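Local coordinates for protein 378aa long hypothetical citrate synthase (Sulfolobus tokodaii, PDB 1VGM) that is a predicted member of the citrate synthase family, a mostly helical protein that assembles as a dimer of identical subunits, at residues 13-18 / 352-357; 47-52 / 339-344; 194-199 / 204-209. One frame throughout, in Å; residues are numbered along the deposited sequence.

Interaction 1: residues 13-18 / 352-357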
ATOM      1  N   ILE A  13       8.489 -18.273   1.157  1.00  8.25           N
ATOM      2  CA  ILE A  13       7.464 -18.338   2.195  1.00  5.72           C
ATOM      3  C   ILE A  13       7.547 -17.082   3.046  1.00  6.39           C
ATOM      4  O   ILE A  13       8.531 -16.874   3.753  1.00  7.85           O
ATOM      5  CB  ILE A  13       7.655 -19.583   3.098  1.00  8.82           C
ATOM      6  CG1 ILE A  13       7.519 -20.859   2.259  1.00  8.37           C
ATOM      7  CG2 ILE A  13       6.625 -19.588   4.225  1.00  8.90           C
ATOM      8  CD1 ILE A  13       7.970 -22.137   2.987  1.00 13.07           C
ATOM      9  N   ILE A  14       6.524 -16.232   2.958  1.00  6.68           N
ATOM     10  CA  ILE A  14       6.564 -14.943   3.636  1.00  5.50           C
ATOM     11  C   ILE A  14       6.012 -15.043   5.058  1.00  4.98           C
ATOM     12  O   ILE A  14       6.313 -14.209   5.906  1.00  7.63           O
ATOM     13  CB  ILE A  14       5.770 -13.853   2.853  1.00  5.99           C
ATOM     14  CG1 ILE A  14       6.043 -12.478   3.476  1.00  8.20           C
ATOM     15  CG2 ILE A  14       4.273 -14.170   2.849  1.00  5.54           C
ATOM     16  CD1 ILE A  14       5.434 -11.323   2.713  1.00  9.70           C
ATOM     17  N   LYS A  15       5.215 -16.073   5.315  1.00  3.90           N
ATOM     18  CA  LYS A  15       4.721 -16.336   6.668  1.00  4.53           C
ATOM     19  C   LYS A  15       4.127 -17.736   6.745  1.00  2.58           C
ATOM     20  O   LYS A  15       3.901 -18.383   5.727  1.00  4.47           O
ATOM     21  CB  LYS A  15       3.648 -15.311   7.055  1.00  3.03           C
ATOM     22  CG  LYS A  15       2.335 -15.446   6.266  1.00  1.64           C
ATOM     23  CD  LYS A  15       1.381 -14.289   6.554  1.00  5.25           C
ATOM     24  CE  LYS A  15       0.741 -14.408   7.939  1.00  3.63           C
ATOM     25  NZ  LYS A  15      -0.406 -15.363   7.958  1.00  1.60           N
ATOM     26  N   THR A  16       3.862 -18.196   7.958  1.00  5.09           N
ATOM     27  CA  THR A  16       2.966 -19.326   8.151  1.00  4.87           C
ATOM     28  C   THR A  16       1.563 -18.781   8.375  1.00  4.57           C
ATOM     29  O   THR A  16       1.391 -17.594   8.656  1.00  3.59           O
ATOM     30  CB  THR A  16       3.386 -20.162   9.371  1.00  7.08           C
ATOM     31  OG1 THR A  16       3.162 -19.404  10.567  1.00  7.95           O
ATOM     32  CG2 THR A  16       4.872 -20.540   9.271  1.00  5.06           C
ATOM     33  N   THR A  17       0.568 -19.647   8.243  1.00  2.99           N
ATOM     34  CA  THR A  17      -0.802 -19.277   8.550  1.00  6.00           C
ATOM     35  C   THR A  17      -1.554 -20.458   9.164  1.00  7.89           C
ATOM     36  O   THR A  17      -1.352 -21.607   8.760  1.00  9.01           O
ATOM     37  CB  THR A  17      -1.532 -18.829   7.275  1.00  3.64           C
ATOM     38  OG1 THR A  17      -2.810 -18.281   7.621  1.00  8.38           O
ATOM     39  CG2 THR A  17      -1.707 -20.015   6.312  1.00  3.29           C
ATOM     40  N   GLY A  18      -2.419 -20.170  10.136  1.00  8.78           N
ATOM     41  CA  GLY A  18      -3.370 -21.159  10.626  1.00  7.94           C
ATOM     42  C   GLY A  18      -4.725 -21.079   9.938  1.00  7.52           C
ATOM     43  O   GLY A  18      -5.662 -21.808  10.286  1.00  7.44           O
ATOM     44  N   GLU A 352       1.062 -10.168  15.672  1.00  9.31           N
ATOM     45  CA  GLU A 352       1.028 -10.753  17.017  1.00  9.51           C
ATOM     46  C   GLU A 352       1.941 -11.959  17.206  1.00 11.79           C
ATOM     47  O   GLU A 352       2.450 -12.188  18.315  1.00 12.35           O
ATOM     48  CB  GLU A 352      -0.394 -11.132  17.399  1.00  9.82           C
ATOM     49  CG  GLU A 352      -1.323  -9.937  17.462  1.00  8.58           C
ATOM     50  CD  GLU A 352      -2.679 -10.301  18.021  1.00 10.44           C
ATOM     51  OE1 GLU A 352      -2.940 -11.509  18.174  1.00 11.43           O
ATOM     52  OE2 GLU A 352      -3.475  -9.382  18.304  1.00 12.10           O
ATOM     53  N   GLU A 353       2.169 -12.716  16.139  1.00 13.01           N
ATOM     54  CA  GLU A 353       2.848 -14.002  16.290  1.00 15.92           C
ATOM     55  C   GLU A 353       4.130 -14.204  15.480  1.00 15.61           C
ATOM     56  O   GLU A 353       4.908 -15.123  15.777  1.00 14.78           O
ATOM     57  CB  GLU A 353       1.880 -15.133  15.968  1.00 19.75           C
ATOM     58  CG  GLU A 353       0.697 -15.273  16.928  1.00 24.74           C
ATOM     59  CD  GLU A 353      -0.263 -16.394  16.518  1.00 28.35           C
ATOM     60  OE1 GLU A 353       0.195 -17.549  16.384  1.00 33.93           O
ATOM     61  OE2 GLU A 353      -1.472 -16.125  16.330  1.00 30.84           O
ATOM     62  N   GLN A 354       4.354 -13.389  14.450  1.00 12.49           N
ATOM     63  CA  GLN A 354       5.473 -13.633  13.548  1.00 11.35           C
ATOM     64  C   GLN A 354       6.240 -12.380  13.134  1.00 11.84           C
ATOM     65  O   GLN A 354       6.841 -12.359  12.057  1.00 11.92           O
ATOM     66  CB  GLN A 354       4.994 -14.315  12.272  1.00 14.04           C
ATOM     67  CG  GLN A 354       4.186 -15.568  12.463  1.00 12.98           C
ATOM     68  CD  GLN A 354       3.673 -16.115  11.148  1.00 15.55           C
ATOM     69  OE1 GLN A 354       4.452 -16.554  10.299  1.00 13.69           O
ATOM     70  NE2 GLN A 354       2.355 -16.087  10.968  1.00 14.90           N
ATOM     71  N   HIS A 355       6.220 -11.336  13.953  1.00 11.84           N
ATOM     72  CA  HIS A 355       6.571 -10.031  13.429  1.00 13.66           C
ATOM     73  C   HIS A 355       8.051  -9.892  13.152  1.00 13.99           C
ATOM     74  O   HIS A 355       8.891 -10.277  13.962  1.00 15.45           O
ATOM     75  CB  HIS A 355       6.161  -8.900  14.362  1.00 14.67           C
ATOM     76  CG  HIS A 355       6.569  -7.555  13.846  1.00 12.65           C
ATOM     77  ND1 HIS A 355       7.765  -6.962  14.185  1.00 15.08           N
ATOM     78  CD2 HIS A 355       5.998  -6.748  12.920  1.00 15.57           C
ATOM     79  CE1 HIS A 355       7.918  -5.851  13.488  1.00 14.60           C
ATOM     80  NE2 HIS A 355       6.861  -5.697  12.712  1.00 14.36           N
ATOM     81  N   ARG A 356       8.351  -9.314  11.998  1.00 11.37           N
ATOM     82  CA  ARG A 356       9.708  -8.974  11.611  1.00 11.23           C
ATOM     83  C   ARG A 356       9.560  -7.881  10.559  1.00 12.01           C
ATOM     84  O   ARG A 356       8.798  -8.044   9.603  1.00  7.09           O
ATOM     85  CB  ARG A 356      10.397 -10.204  11.007  1.00 15.45           C
ATOM     86  CG  ARG A 356      11.852 -10.004  10.606  1.00 21.23           C
ATOM     87  CD  ARG A 356      12.755  -9.843  11.820  1.00 28.19           C
ATOM     88  NE  ARG A 356      12.350 -10.703  12.930  1.00 34.45           N
ATOM     89  CZ  ARG A 356      12.374 -10.330  14.209  1.00 39.23           C
ATOM     90  NH1 ARG A 356      12.847  -9.136  14.551  1.00 40.56           N
ATOM     91  NH2 ARG A 356      11.921 -11.147  15.153  1.00 39.91           N
ATOM     92  N   LEU A 357      10.264  -6.765  10.747  1.00 10.44           N
ATOM     93  CA  LEU A 357      10.288  -5.703   9.743  1.00 10.50           C
ATOM     94  C   LEU A 357      10.736  -6.286   8.409  1.00  9.85           C
ATOM     95  O   LEU A 357      11.666  -7.084   8.360  1.00  9.74           O
ATOM     96  CB  LEU A 357      11.248  -4.583  10.160  1.00  8.01           C
ATOM     97  CG  LEU A 357      11.405  -3.462   9.128  1.00  6.62           C
ATOM     98  CD1 LEU A 357      10.136  -2.619   9.095  1.00  4.32           C
ATOM     99  CD2 LEU A 357      12.620  -2.603   9.468  1.00  6.72           C
TER

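Interaction 2: residues 47-52 / 339-344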
ATOM      1  N   GLU A  47     -20.139 -15.813  11.583  1.00  5.99           N
ATOM      2  CA  GLU A  47     -19.499 -16.961  12.206  1.00  6.87           C
ATOM      3  C   GLU A  47     -18.085 -17.174  11.675  1.00  5.90           C
ATOM      4  O   GLU A  47     -17.179 -17.530  12.430  1.00  6.81           O
ATOM      5  CB  GLU A  47     -20.349 -18.210  11.998  1.00  8.87           C
ATOM      6  CG  GLU A  47     -21.631 -18.184  12.828  1.00 10.75           C
ATOM      7  CD  GLU A  47     -22.610 -19.276  12.435  1.00  9.66           C
ATOM      8  OE1 GLU A  47     -22.748 -20.265  13.184  1.00 13.88           O
ATOM      9  OE2 GLU A  47     -23.242 -19.134  11.374  1.00  8.46           O
ATOM     10  N   LEU A  48     -17.893 -16.936  10.379  1.00  4.71           N
ATOM     11  CA  LEU A  48     -16.561 -16.991   9.781  1.00  2.46           C
ATOM     12  C   LEU A  48     -15.623 -15.891  10.273  1.00  1.88           C
ATOM     13  O   LEU A  48     -14.437 -16.133  10.500  1.00  8.18           O
ATOM     14  CB  LEU A  48     -16.653 -16.923   8.251  1.00  3.42           C
ATOM     15  CG  LEU A  48     -15.295 -16.946   7.527  1.00  2.82           C
ATOM     16  CD1 LEU A  48     -14.469 -18.162   7.976  1.00  6.18           C
ATOM     17  CD2 LEU A  48     -15.518 -16.991   6.017  1.00  2.93           C
ATOM     18  N   ILE A  49     -16.150 -14.686  10.444  1.00  3.71           N
ATOM     19  CA  ILE A  49     -15.392 -13.629  11.102  1.00  6.27           C
ATOM     20  C   ILE A  49     -14.805 -14.139  12.411  1.00  4.13           C
ATOM     21  O   ILE A  49     -13.605 -13.987  12.653  1.00  4.93           O
ATOM     22  CB  ILE A  49     -16.269 -12.390  11.408  1.00  6.69           C
ATOM     23  CG1 ILE A  49     -16.685 -11.704  10.111  1.00  8.14           C
ATOM     24  CG2 ILE A  49     -15.501 -11.407  12.280  1.00  7.75           C
ATOM     25  CD1 ILE A  49     -17.721 -10.599  10.322  1.00  5.03           C
ATOM     26  N   HIS A  50     -15.642 -14.740  13.255  1.00  6.27           N
ATOM     27  CA  HIS A  50     -15.185 -15.192  14.570  1.00  7.34           C
ATOM     28  C   HIS A  50     -14.207 -16.358  14.421  1.00  8.55           C
ATOM     29  O   HIS A  50     -13.230 -16.468  15.165  1.00  6.87           O
ATOM     30  CB  HIS A  50     -16.379 -15.625  15.434  1.00 10.16           C
ATOM     31  CG  HIS A  50     -16.010 -15.983  16.841  1.00  7.74           C
ATOM     32  ND1 HIS A  50     -15.477 -17.208  17.186  1.00  7.66           N
ATOM     33  CD2 HIS A  50     -16.089 -15.271  17.992  1.00  8.20           C
ATOM     34  CE1 HIS A  50     -15.248 -17.235  18.487  1.00  9.22           C
ATOM     35  NE2 HIS A  50     -15.609 -16.072  19.000  1.00  8.07           N
ATOM     36  N   LEU A  51     -14.475 -17.232  13.458  1.00  8.02           N
ATOM     37  CA  LEU A  51     -13.591 -18.362  13.200  1.00  8.14           C
ATOM     38  C   LEU A  51     -12.198 -17.863  12.804  1.00  7.38           C
ATOM     39  O   LEU A  51     -11.189 -18.262  13.402  1.00  7.90           O
ATOM     40  CB  LEU A  51     -14.179 -19.239  12.090  1.00  6.65           C
ATOM     41  CG  LEU A  51     -13.413 -20.472  11.605  1.00  4.77           C
ATOM     42  CD1 LEU A  51     -13.194 -21.450  12.755  1.00  3.54           C
ATOM     43  CD2 LEU A  51     -14.199 -21.134  10.469  1.00  8.85           C
ATOM     44  N   MET A  52     -12.142 -16.986  11.801  1.00  9.01           N
ATOM     45  CA  MET A  52     -10.857 -16.525  11.282  1.00  7.81           C
ATOM     46  C   MET A  52     -10.069 -15.713  12.309  1.00 11.18           C
ATOM     47  O   MET A  52      -8.846 -15.823  12.379  1.00  9.58           O
ATOM     48  CB  MET A  52     -11.043 -15.689  10.007  1.00  9.78           C
ATOM     49  CG  MET A  52     -11.484 -16.479   8.766  1.00  9.04           C
ATOM     50  SD  MET A  52     -10.523 -17.981   8.414  1.00  7.70           S
ATOM     51  CE  MET A  52      -9.827 -17.589   6.846  1.00 10.55           C
ATOM     52  N   ARG A 339     -12.574 -10.120   0.998  1.00  2.71           N
ATOM     53  CA  ARG A 339     -11.185 -10.521   1.239  1.00  4.40           C
ATOM     54  C   ARG A 339     -10.568  -9.732   2.403  1.00  5.08           C
ATOM     55  O   ARG A 339      -9.540 -10.128   2.958  1.00  5.36           O
ATOM     56  CB  ARG A 339     -10.352 -10.331  -0.041  1.00  4.93           C
ATOM     57  CG  ARG A 339      -8.836 -10.623   0.087  1.00  2.47           C
ATOM     58  CD  ARG A 339      -8.527 -12.029   0.594  1.00  2.06           C
ATOM     59  NE  ARG A 339      -9.220 -13.047  -0.189  1.00  2.26           N
ATOM     60  CZ  ARG A 339      -8.688 -13.700  -1.220  1.00  5.36           C
ATOM     61  NH1 ARG A 339      -7.434 -13.458  -1.595  1.00  5.78           N
ATOM     62  NH2 ARG A 339      -9.413 -14.601  -1.877  1.00  3.55           N
ATOM     63  N   VAL A 340     -11.212  -8.633   2.794  1.00  5.30           N
ATOM     64  CA  VAL A 340     -10.699  -7.823   3.889  1.00  2.78           C
ATOM     65  C   VAL A 340     -10.604  -8.637   5.183  1.00  2.22           C
ATOM     66  O   VAL A 340      -9.703  -8.412   5.997  1.00  1.76           O
ATOM     67  CB  VAL A 340     -11.577  -6.564   4.126  1.00  8.30           C
ATOM     68  CG1 VAL A 340     -12.934  -6.956   4.710  1.00  4.24           C
ATOM     69  CG2 VAL A 340     -10.848  -5.595   5.043  1.00  4.77           C
ATOM     70  N   LEU A 341     -11.516  -9.588   5.372  1.00  1.60           N
ATOM     71  CA  LEU A 341     -11.429 -10.477   6.527  1.00  3.08           C
ATOM     72  C   LEU A 341     -10.114 -11.251   6.511  1.00  1.79           C
ATOM     73  O   LEU A 341      -9.413 -11.343   7.523  1.00  6.13           O
ATOM     74  CB  LEU A 341     -12.601 -11.469   6.549  1.00  1.60           C
ATOM     75  CG  LEU A 341     -12.570 -12.518   7.670  1.00  5.30           C
ATOM     76  CD1 LEU A 341     -12.399 -11.837   9.038  1.00  3.70           C
ATOM     77  CD2 LEU A 341     -13.866 -13.324   7.646  1.00  6.84           C
ATOM     78  N   GLY A 342      -9.791 -11.808   5.352  1.00  3.36           N
ATOM     79  CA  GLY A 342      -8.512 -12.470   5.187  1.00  2.66           C
ATOM     80  C   GLY A 342      -7.325 -11.535   5.344  1.00  3.27           C
ATOM     81  O   GLY A 342      -6.360 -11.885   6.027  1.00  4.40           O
ATOM     82  N   TRP A 343      -7.369 -10.352   4.732  1.00  3.64           N
ATOM     83  CA  TRP A 343      -6.296  -9.385   4.953  1.00  1.82           C
ATOM     84  C   TRP A 343      -6.083  -9.123   6.447  1.00  4.01           C
ATOM     85  O   TRP A 343      -4.951  -9.162   6.936  1.00  3.25           O
ATOM     86  CB  TRP A 343      -6.579  -8.058   4.238  1.00  2.89           C
ATOM     87  CG  TRP A 343      -6.532  -8.137   2.726  1.00  3.01           C
ATOM     88  CD1 TRP A 343      -5.807  -9.020   1.962  1.00  1.60           C
ATOM     89  CD2 TRP A 343      -7.249  -7.304   1.801  1.00  2.69           C
ATOM     90  NE1 TRP A 343      -6.032  -8.787   0.623  1.00  1.60           N
ATOM     91  CE2 TRP A 343      -6.913  -7.740   0.496  1.00  2.56           C
ATOM     92  CE3 TRP A 343      -8.159  -6.251   1.949  1.00  3.94           C
ATOM     93  CZ2 TRP A 343      -7.463  -7.153  -0.657  1.00  6.78           C
ATOM     94  CZ3 TRP A 343      -8.705  -5.668   0.806  1.00  4.05           C
ATOM     95  CH2 TRP A 343      -8.355  -6.122  -0.481  1.00  1.81           C
ATOM     96  N   LEU A 344      -7.166  -8.854   7.169  1.00  5.01           N
ATOM     97  CA  LEU A 344      -7.068  -8.525   8.587  1.00  6.19           C
ATOM     98  C   LEU A 344      -6.563  -9.725   9.396  1.00  7.99           C
ATOM     99  O   LEU A 344      -5.706  -9.582  10.265  1.00  6.48           O
ATOM    100  CB  LEU A 344      -8.429  -8.079   9.127  1.00  3.92           C
ATOM    101  CG  LEU A 344      -8.976  -6.732   8.640  1.00  7.30           C
ATOM    102  CD1 LEU A 344     -10.431  -6.612   9.072  1.00  3.10           C
ATOM    103  CD2 LEU A 344      -8.144  -5.571   9.197  1.00  7.88           C
TER

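Interaction 3: residues 194-199 / 204-209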
ATOM      1  N   LEU A 194       0.729  -7.138   4.439  1.00  1.60           N
ATOM      2  CA  LEU A 194       1.747  -7.690   5.316  1.00  1.66           C
ATOM      3  C   LEU A 194       2.969  -6.775   5.381  1.00  4.72           C
ATOM      4  O   LEU A 194       3.520  -6.527   6.460  1.00  2.64           O
ATOM      5  CB  LEU A 194       2.158  -9.078   4.831  1.00  1.60           C
ATOM      6  CG  LEU A 194       1.090 -10.139   5.095  1.00  4.80           C
ATOM      7  CD1 LEU A 194       1.414 -11.421   4.323  1.00  1.60           C
ATOM      8  CD2 LEU A 194       1.000 -10.393   6.591  1.00  2.79           C
ATOM      9  N   VAL A 195       3.387  -6.269   4.224  1.00  4.78           N
ATOM     10  CA  VAL A 195       4.554  -5.407   4.173  1.00  4.90           C
ATOM     11  C   VAL A 195       4.335  -4.156   5.025  1.00  6.69           C
ATOM     12  O   VAL A 195       5.236  -3.723   5.740  1.00  5.10           O
ATOM     13  CB  VAL A 195       4.882  -4.997   2.719  1.00  2.95           C
ATOM     14  CG1 VAL A 195       5.959  -3.916   2.707  1.00  7.14           C
ATOM     15  CG2 VAL A 195       5.349  -6.209   1.933  1.00  5.19           C
ATOM     16  N   ALA A 196       3.136  -3.584   4.958  1.00  5.51           N
ATOM     17  CA  ALA A 196       2.793  -2.438   5.804  1.00  7.72           C
ATOM     18  C   ALA A 196       2.702  -2.824   7.283  1.00  7.06           C
ATOM     19  O   ALA A 196       3.120  -2.067   8.157  1.00  6.35           O
ATOM     20  CB  ALA A 196       1.474  -1.823   5.344  1.00  6.94           C
ATOM     21  N   SER A 197       2.140  -3.994   7.573  1.00  6.47           N
ATOM     22  CA  SER A 197       1.982  -4.386   8.971  1.00  9.07           C
ATOM     23  C   SER A 197       3.358  -4.633   9.583  1.00  9.65           C
ATOM     24  O   SER A 197       3.549  -4.466  10.787  1.00  7.30           O
ATOM     25  CB  SER A 197       1.131  -5.651   9.094  1.00  7.46           C
ATOM     26  OG  SER A 197       1.879  -6.792   8.721  1.00  7.09           O
ATOM     27  N   SER A 198       4.313  -5.014   8.744  1.00  7.89           N
ATOM     28  CA  SER A 198       5.678  -5.261   9.195  1.00  9.89           C
ATOM     29  C   SER A 198       6.354  -4.023   9.781  1.00 10.87           C
ATOM     30  O   SER A 198       7.276  -4.149  10.587  1.00 10.58           O
ATOM     31  CB  SER A 198       6.527  -5.792   8.039  1.00  8.77           C
ATOM     32  OG  SER A 198       7.238  -4.738   7.414  1.00 11.48           O
ATOM     33  N   THR A 199       5.905  -2.835   9.376  1.00  9.18           N
ATOM     34  CA  THR A 199       6.390  -1.585   9.971  1.00  6.99           C
ATOM     35  C   THR A 199       5.461  -1.116  11.093  1.00  7.72           C
ATOM     36  O   THR A 199       5.638  -0.032  11.653  1.00  4.74           O
ATOM     37  CB  THR A 199       6.469  -0.461   8.925  1.00  7.69           C
ATOM     38  OG1 THR A 199       5.146  -0.138   8.468  1.00  6.99           O
ATOM     39  CG2 THR A 199       7.311  -0.893   7.737  1.00  4.94           C
ATOM     40  N   TYR A 204      -5.768   0.300   9.305  1.00  6.77           N
ATOM     41  CA  TYR A 204      -6.471   0.882   8.164  1.00  6.89           C
ATOM     42  C   TYR A 204      -5.521   1.139   6.997  1.00  7.76           C
ATOM     43  O   TYR A 204      -5.869   0.905   5.843  1.00  5.99           O
ATOM     44  CB  TYR A 204      -7.147   2.195   8.562  1.00  7.34           C
ATOM     45  CG  TYR A 204      -8.411   2.008   9.357  1.00  4.56           C
ATOM     46  CD1 TYR A 204      -8.423   2.215  10.734  1.00  5.74           C
ATOM     47  CD2 TYR A 204      -9.599   1.622   8.735  1.00  7.02           C
ATOM     48  CE1 TYR A 204      -9.588   2.043  11.478  1.00  7.16           C
ATOM     49  CE2 TYR A 204     -10.772   1.446   9.472  1.00  4.35           C
ATOM     50  CZ  TYR A 204     -10.757   1.659  10.841  1.00  7.07           C
ATOM     51  OH  TYR A 204     -11.908   1.491  11.571  1.00  6.72           O
ATOM     52  N   SER A 205      -4.323   1.625   7.303  1.00  7.30           N
ATOM     53  CA  SER A 205      -3.310   1.833   6.277  1.00  7.48           C
ATOM     54  C   SER A 205      -2.779   0.510   5.709  1.00  5.20           C
ATOM     55  O   SER A 205      -2.336   0.466   4.566  1.00  7.64           O
ATOM     56  CB  SER A 205      -2.153   2.660   6.843  1.00  8.09           C
ATOM     57  OG  SER A 205      -2.608   3.929   7.288  1.00 11.49           O
ATOM     58  N   CYS A 206      -2.826  -0.564   6.491  1.00  1.60           N
ATOM     59  CA  CYS A 206      -2.460  -1.878   5.962  1.00  5.72           C
ATOM     60  C   CYS A 206      -3.470  -2.334   4.923  1.00  5.75           C
ATOM     61  O   CYS A 206      -3.116  -2.980   3.937  1.00  3.84           O
ATOM     62  CB  CYS A 206      -2.386  -2.920   7.077  1.00  7.33           C
ATOM     63  SG  CYS A 206      -1.063  -2.621   8.255  1.00  5.39           S
ATOM     64  N   ILE A 207      -4.734  -1.986   5.144  1.00  2.38           N
ATOM     65  CA  ILE A 207      -5.752  -2.225   4.140  1.00  6.18           C
ATOM     66  C   ILE A 207      -5.600  -1.279   2.958  1.00  2.19           C
ATOM     67  O   ILE A 207      -5.766  -1.683   1.807  1.00  2.11           O
ATOM     68  CB  ILE A 207      -7.169  -2.080   4.738  1.00  4.33           C
ATOM     69  CG1 ILE A 207      -7.363  -3.098   5.866  1.00  8.52           C
ATOM     70  CG2 ILE A 207      -8.210  -2.348   3.670  1.00 11.42           C
ATOM     71  CD1 ILE A 207      -6.949  -4.514   5.483  1.00  4.66           C
ATOM     72  N   VAL A 208      -5.270  -0.020   3.231  1.00  3.46           N
ATOM     73  CA  VAL A 208      -4.892   0.893   2.148  1.00  4.86           C
ATOM     74  C   VAL A 208      -3.900   0.220   1.191  1.00  4.47           C
ATOM     75  O   VAL A 208      -4.099   0.206  -0.028  1.00  4.16           O
ATOM     76  CB  VAL A 208      -4.245   2.186   2.697  1.00  4.39           C
ATOM     77  CG1 VAL A 208      -3.608   2.969   1.558  1.00  2.09           C
ATOM     78  CG2 VAL A 208      -5.294   3.040   3.395  1.00  4.66           C
ATOM     79  N   ALA A 209      -2.831  -0.336   1.749  1.00  5.34           N
ATOM     80  CA  ALA A 209      -1.775  -0.943   0.945  1.00  6.11           C
ATOM     81  C   ALA A 209      -2.325  -2.088   0.092  1.00  6.26           C
ATOM     82  O   ALA A 209      -2.082  -2.142  -1.117  1.00  6.86           O
ATOM     83  CB  ALA A 209      -0.662  -1.454   1.860  1.00  5.00           C
TER

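Interaction 1: residues 13-18 / 352-357
Two hydrogen bonds tie the side-chain amide of Gln354 to the backbone of Thr16. Thr16 N gives its hydrogen to Gln354 OE1 at 2.9 Å; the approach lies in the carbonyl plane on a lone pair, and the N-H...O angle is 158°. In return Gln354 NE2 donates to Thr16 O, also at 2.9 Å and nearly straight (163°), but it comes from above the plane of that carbonyl while Thr16 O stays close to the plane of the amide. Gripped at both OE1 and NE2 by one residue, the amide has its rotation and its O/N assignment fixed. Gln354 is the first residue to leave helical geometry after helix 331-353, and its chain, extended beyond CG, reaches across to strand 13-17. That strand pairs in parallel with a strand of the second subunit, so the contact joins the end of a long helix to a sheet running across the dimer interface.

Charge adds to these bonds. Lys15 NZ reaches Thr16 O at 2.9 Å from the face opposite Gln354 NE2, giving this oxygen two donors; the lysine bends at chi3 and chi4 to do so. The same NZ forms a salt bridge with Glu349 and a hydrogen bond with His346. In plain van der Waals contact, Lys15 CB lies 3.6 Å from Gln354 OE1, and the two side chains run roughly perpendicular.

Interaction 2: residues 47-52 / 339-344
Helix-to-helix packing of nearly parallel segments joins helix 45-54 to the long helix 331-353 in the largely helical citrate synthase fold, with Leu341 inserted among Leu48, Ile49 and Met52. The axes of the short segments 47-52 and 339-344 approach to 10.4 Å and run in the same direction, crossing at -16°. This spacing fits the closest backbone pair, Ile49 CA and Leu341 CA, which stand 6.8 Å apart.

Of segment 339-344, Leu341 supplies the side-chain contact. With CG anti to the backbone N (chi1 176°), its two methyls extend toward the neighbouring helix and divide the work. CD2 reaches the backbone itself, 3.8 Å from Ile49 CA, and also meets three side chains: Leu48 CG at 3.9 Å, Ile49 CG1 at 4.1 Å and Met52 CG at 4.1 Å. CD1 sits by Ile49 CA and Met52 CB, so Ile49 is met through its backbone as much as through its branch. Each of the three partners lies at an oblique angle to the leucine. Met52 folds at chi2 and chi3, and its contact is made by the CB and CG methylenes instead of the sulfur.

Apolar neighbours continue the layer: Leu341 also packs on Ile125 of helix 117-139, while Ile49 packs on Ile70 of helix 60-71. Thr182, a loop residue, is touched by both Leu48 and Leu341.

No hydrogen bond links the two segments, and the touching residues are all buried. Between these segments the pairing therefore probably rests on the fit of aliphatic carbons and the exclusion of water, and no hydrogen bond between them fixes their relative rotation.

Interaction 3: residues 194-199 / 204-209
With chi1 at -66°, Cys206 places SG beside its own backbone N and anti to its carbonyl carbon, which sends the sulfur onto Ala196 and Ser197. The contact joins two helices consecutive in the chain within the mostly helical citrate synthase fold: helix 188-197 ends, a short connection follows, and helix 203-214 packs against it. Small side chains let the backbones come close, Ala196 CA and Cys206 CA being 5.3 Å apart.

Cys206 SG rests over the backbone of the first helix, 3.6 Å from both Ser197 N and Ser197 CA, and lies 3.8 Å from Ser197 CB. Ala196 CB faces the sulfur at 3.9 Å, so the sulfur lies against two consecutive residues, with no hydrogen bond to either. Ser197 turns its hydroxyl back to its own helix, which leaves CB for the sulfur. Helix 331-353 covers this serine through Ile347, Tyr350 and Val351, while the second subunit packs its Ala188 on Val195 and its Val208 on Val208.

Leu194 O takes both Ser198 N and Ser197 OG on one face of its plane, the hydroxyl at 2.8 Å. One turn beyond the sulfur, the methyls of Ala196 and Ala209 meet, CB to CB at 4.1 Å.

How the interactions relate
Interactions 2 and 3 are buried at every touching residue; in interaction 1 Lys15 and Thr16 are buried but Gln354 keeps some exposure. Interaction 2 lies nearest the chain's centre (about 12 Å between centres, against 16 and 21 Å for interactions 3 and 1). Chemistry follows place: aliphatic in interaction 2, small side chains and a sulfur in interaction 3, amide-to-backbone hydrogen bonds in interaction 1, with a lysine-glutamate salt bridge beside them. Interactions 1 and 2 share helix 331-353 without touching. Interaction 3 bridges them: Ser198 O meets His355 NE2 in a probable hydrogen bond (2.7 Å), and Ile207 packs on Trp343. Interactions 1 and 3 border the second subunit broadly; segment 47-52 reaches it through Glu47, away from the touching residues.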